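Local coordinates for protein transcriptional regulator (TetR/AcrR family) (Bacillus halodurans, PDB 5GP9) that probably represses fatty acid degradation genes as a TetR-family DNA-binding regulator, probably responding to a long-chain fatty acyl ligand, at residues D67-R70 against S71-E75; D148-L151 against A152-M155. All blocks are in the same frame, centred on the assembly; numbering follows the deposited sequence.

Interaction 1 (D67-R70 against S71-E75)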
loop_
_atom_site.group_PDB
_atom_site.type_symbol
_atom_site.label_atom_id
_atom_site.label_comp_id
_atom_site.label_asym_id
_atom_site.label_seq_id
_atom_site.Cartn_x
_atom_site.Cartn_y
_atom_site.Cartn_z
ATOM N N ASP A 67 -21.248 3.587 -2.242
ATOM C CA ASP A 67 -22.645 4.107 -2.238
ATOM C C ASP A 67 -23.020 4.708 -0.904
ATOM O O ASP A 67 -23.635 5.782 -0.859
ATOM C CB ASP A 67 -23.667 3.004 -2.580
ATOM C CG ASP A 67 -23.728 2.691 -4.063
ATOM O OD1 ASP A 67 -23.170 3.452 -4.876
ATOM O OD2 ASP A 67 -24.353 1.676 -4.433
ATOM N N LYS A 68 -22.648 4.027 0.168
ATOM C CA LYS A 68 -22.840 4.574 1.529
ATOM C C LYS A 68 -22.069 5.848 1.794
ATOM O O LYS A 68 -22.579 6.727 2.505
ATOM C CB LYS A 68 -22.440 3.586 2.589
ATOM C CG LYS A 68 -23.466 2.503 2.764
ATOM C CD LYS A 68 -23.052 1.511 3.830
ATOM C CE LYS A 68 -24.150 0.474 3.999
ATOM N NZ LYS A 68 -23.650 -0.755 4.647
ATOM N N ILE A 69 -20.838 5.958 1.273
ATOM C CA ILE A 69 -20.081 7.173 1.466
ATOM C C ILE A 69 -20.769 8.290 0.766
ATOM O O ILE A 69 -21.039 9.370 1.377
ATOM C CB ILE A 69 -18.595 7.039 1.047
ATOM C CG1 ILE A 69 -17.928 6.065 1.973
ATOM C CG2 ILE A 69 -17.841 8.385 1.136
ATOM C CD1 ILE A 69 -16.503 5.678 1.555
ATOM N N ARG A 70 -21.086 8.025 -0.491
ATOM C CA ARG A 70 -21.640 9.014 -1.377
ATOM C C ARG A 70 -22.938 9.638 -0.815
ATOM O O ARG A 70 -23.161 10.840 -0.964
ATOM C CB ARG A 70 -21.876 8.360 -2.726
ATOM C CG ARG A 70 -22.091 9.315 -3.855
ATOM C CD ARG A 70 -22.358 8.507 -5.122
ATOM N NE ARG A 70 -21.149 7.880 -5.678
ATOM C CZ ARG A 70 -20.198 8.568 -6.314
ATOM N NH1 ARG A 70 -20.285 9.890 -6.427
ATOM N NH2 ARG A 70 -19.139 7.947 -6.810
ATOM N N SER A 71 -23.755 8.847 -0.140
ATOM C CA SER A 71 -25.022 9.351 0.396
ATOM C C SER A 71 -24.846 10.021 1.761
ATOM O O SER A 71 -25.591 10.957 2.095
ATOM C CB SER A 71 -26.108 8.268 0.407
ATOM O OG SER A 71 -25.945 7.381 1.478
ATOM N N GLN A 72 -23.889 9.574 2.566
ATOM C CA GLN A 72 -23.628 10.278 3.818
ATOM C C GLN A 72 -23.040 11.633 3.570
ATOM O O GLN A 72 -23.336 12.560 4.307
ATOM C CB GLN A 72 -22.696 9.518 4.707
ATOM C CG GLN A 72 -23.293 8.280 5.225
ATOM C CD GLN A 72 -22.372 7.694 6.209
ATOM O OE1 GLN A 72 -21.489 8.392 6.745
ATOM N NE2 GLN A 72 -22.541 6.422 6.479
ATOM N N MET A 73 -22.176 11.699 2.544
ATOM C CA MET A 73 -21.544 12.923 2.081
ATOM C C MET A 73 -22.583 13.872 1.520
ATOM O O MET A 73 -22.498 15.060 1.750
ATOM C CB MET A 73 -20.534 12.608 0.963
ATOM C CG MET A 73 -19.215 12.099 1.487
ATOM S SD MET A 73 -17.799 12.339 0.364
ATOM C CE MET A 73 -18.380 11.688 -1.123
ATOM N N ASN A 74 -23.548 13.337 0.772
ATOM C CA ASN A 74 -24.612 14.149 0.114
ATOM C C ASN A 74 -25.500 14.874 1.114
ATOM O O ASN A 74 -26.028 15.942 0.816
ATOM C CB ASN A 74 -25.459 13.292 -0.852
ATOM C CG ASN A 74 -24.724 12.968 -2.146
ATOM O OD1 ASN A 74 -23.526 13.238 -2.295
ATOM N ND2 ASN A 74 -25.430 12.366 -3.082
ATOM N N GLU A 75 -25.622 14.300 2.302
ATOM C CA GLU A 75 -26.297 14.965 3.385
ATOM C C GLU A 75 -25.484 16.076 4.060
ATOM O O GLU A 75 -26.061 16.879 4.783
ATOM C CB GLU A 75 -26.821 13.928 4.386
ATOM C CG GLU A 75 -28.068 13.212 3.853
ATOM C CD GLU A 75 -28.321 11.850 4.477
ATOM O OE1 GLU A 75 -27.855 11.613 5.622
ATOM O OE2 GLU A 75 -28.995 11.016 3.811
#
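I69 and M73 meet one helical turn apart on the inner face of helix 50-74, and the contact between them illustrates how a helix can be close-packed on one flank and loose on the other. The CG2 methyl of I69 lies 4.0 Å from CG of M73, and the two side chains cross obliquely; SD of M73 lies 4.0 Å from I69 CG2, and the bend at chi3 (-51°) brings CE to the same methyl as well. Beneath these side chains the backbone is equally firm: M73 N donates to I69 O at 2.8 Å, and the N-H...O angle of 163° makes it a nearly straight bond. Both residues are buried, I69 against M89, Y126 and L129, M73 against I85 and L129. Helix 50-74 thereby joins helices 79-95 and 113-139 in the all-helical C-terminal domain that follows the helix-turn-helix in TetR-family regulators. Q72 borders this packed side, its CG 3.2 Å from K68 O, while its side chain also reaches I85 and M89.

The other flank, with D67, K68, S71 and N74, is exposed. There the turns are kept mainly by the backbone: Q72 N bonds to K68 O at 3.1 Å, and S71 N reaches D67 O at 3.2 Å with a more bent N-H...O angle of 144°. Towards 67-70 the S71 hydroxyl comes no nearer than 3.6 Å, from OG to K68 O. R70 stands at the boundary between the two flanks. Its CG is anti to the backbone N and its chain bends at chi3, and beyond that bend the guanidinium finds its partner outside the turn, NH1 forming a salt bridge with E132 of helix 113-139.

Interaction 2 (D148-L151 against A152-M155)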
loop_
_atom_site.group_PDB
_atom_site.type_symbol
_atom_site.label_atom_id
_atom_site.label_comp_id
_atom_site.label_asym_id
_atom_site.label_seq_id
_atom_site.Cartn_x
_atom_site.Cartn_y
_atom_site.Cartn_z
ATOM N N ASP A 148 -3.019 19.025 -7.540
ATOM C CA ASP A 148 -3.300 17.992 -8.513
ATOM C C ASP A 148 -4.241 16.953 -7.916
ATOM O O ASP A 148 -3.928 16.331 -6.915
ATOM C CB ASP A 148 -2.045 17.339 -8.983
ATOM C CG ASP A 148 -2.332 16.210 -9.985
ATOM O OD1 ASP A 148 -3.182 16.338 -10.872
ATOM O OD2 ASP A 148 -1.686 15.197 -9.936
ATOM N N THR A 149 -5.407 16.798 -8.506
ATOM C CA THR A 149 -6.389 15.857 -8.041
ATOM C C THR A 149 -5.801 14.462 -7.947
ATOM O O THR A 149 -6.026 13.721 -6.974
ATOM C CB THR A 149 -7.595 15.886 -8.946
ATOM O OG1 THR A 149 -8.128 17.228 -8.927
ATOM C CG2 THR A 149 -8.703 14.950 -8.410
ATOM N N ARG A 150 -5.046 14.088 -8.948
ATOM C CA ARG A 150 -4.506 12.719 -9.026
ATOM C C ARG A 150 -3.542 12.438 -7.829
ATOM O O ARG A 150 -3.722 11.461 -7.092
ATOM C CB ARG A 150 -3.865 12.467 -10.374
ATOM C CG ARG A 150 -3.053 11.195 -10.446
ATOM C CD ARG A 150 -2.201 11.160 -11.705
ATOM N NE ARG A 150 -1.112 12.182 -11.574
ATOM C CZ ARG A 150 0.041 12.153 -12.237
ATOM N NH1 ARG A 150 0.295 11.148 -13.079
ATOM N NH2 ARG A 150 0.939 13.135 -12.037
ATOM N N LEU A 151 -2.586 13.324 -7.590
ATOM C CA LEU A 151 -1.658 13.188 -6.533
ATOM C C LEU A 151 -2.333 13.259 -5.172
ATOM O O LEU A 151 -1.981 12.480 -4.229
ATOM C CB LEU A 151 -0.644 14.331 -6.590
ATOM C CG LEU A 151 0.699 14.015 -6.077
ATOM C CD1 LEU A 151 1.344 12.901 -6.915
ATOM C CD2 LEU A 151 1.587 15.276 -6.130
ATOM N N ALA A 152 -3.284 14.196 -5.047
ATOM C CA ALA A 152 -4.048 14.302 -3.782
ATOM C C ALA A 152 -4.799 12.982 -3.468
ATOM O O ALA A 152 -4.814 12.541 -2.354
ATOM C CB ALA A 152 -5.007 15.501 -3.884
ATOM N N ARG A 153 -5.468 12.402 -4.455
ATOM C CA ARG A 153 -6.102 11.112 -4.330
ATOM C C ARG A 153 -5.156 10.007 -3.888
ATOM O O ARG A 153 -5.498 9.181 -3.025
ATOM C CB ARG A 153 -6.810 10.752 -5.621
ATOM C CG ARG A 153 -7.339 9.316 -5.747
ATOM C CD ARG A 153 -6.870 8.643 -7.003
ATOM N NE ARG A 153 -7.247 9.437 -8.181
ATOM C CZ ARG A 153 -6.635 9.413 -9.374
ATOM N NH1 ARG A 153 -5.635 8.601 -9.642
ATOM N NH2 ARG A 153 -7.095 10.179 -10.325
ATOM N N GLN A 154 -3.979 9.998 -4.467
ATOM C CA GLN A 154 -2.970 9.033 -4.095
ATOM C C GLN A 154 -2.489 9.204 -2.693
ATOM O O GLN A 154 -2.264 8.204 -1.979
ATOM C CB GLN A 154 -1.833 9.057 -5.083
ATOM C CG GLN A 154 -2.280 8.434 -6.398
ATOM C CD GLN A 154 -1.337 8.713 -7.580
ATOM O OE1 GLN A 154 -0.350 9.432 -7.436
ATOM N NE2 GLN A 154 -1.633 8.124 -8.715
ATOM N N MET A 155 -2.335 10.428 -2.268
ATOM C CA MET A 155 -1.965 10.729 -0.854
ATOM C C MET A 155 -3.097 10.297 0.091
ATOM O O MET A 155 -2.848 9.706 1.129
ATOM C CB MET A 155 -1.682 12.231 -0.717
ATOM C CG MET A 155 -1.274 12.569 0.726
ATOM S SD MET A 155 -0.944 14.287 1.190
ATOM C CE MET A 155 -2.575 14.662 0.957
#
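An N-cap opens helix 149-169, and D148 is the capping residue. Its OD2 accepts from L151 N at 3.1 Å, with the donor lying well above the carboxylate plane, while OD1 takes a weak bond from R150 N. The carboxylate also faces the side chain of R150: OD2 sits at the edge of the R150 guanidinium, in its plane, and takes a weak, long salt bridge from NE at 3.5 Å. Behind the cap the first turn closes regularly, A152 N donating to D148 O at 2.9 Å.

R153 folds back over this turn through bends at chi2 and chi3, so that one face of its guanidinium lies over R150 CA, which is offset toward the rim of the group and 3.9 Å from CZ, and NH1 is 3.7 Å from R150 CG. The two guanidinium planes are almost perpendicular, 84° apart. Q154 runs alongside R150, NE2 lying 3.8 Å from R150 CG, and its OE1 approaches L151 CD1 crosswise.

Each arginine has an acidic partner, R150 in D148 and R153 in D131 of helix 113-139; R150 also makes a cation-pi contact with Y174 of the second subunit. This pairing would be expected to temper repulsion between the like charges, and the D148 carboxylate should interact favourably with the positive end of the helix dipole.

In the fold
Interactions 1 and 2 lie on separate helices of the C-terminal domain, their centres 21 Å apart and their nearest atoms about 12 Å, so neither touches the other. Helix 113-139 bridges them: side chains of both contacts meet an overlapping stretch of it, at different residues, Y126, L129 and E132 for interaction 1, L127, D131, L134, M135 and K138 for interaction 2. Both contacts stand back from the bound palmitic acid, which is about 7 Å from the I69 side chain and about 8 Å from that of Q154. Interaction 1 meets no other protein chain of the assembly, whereas interaction 2 borders the second subunit, with L151 packing on V183 and M155 on T159 of that chain.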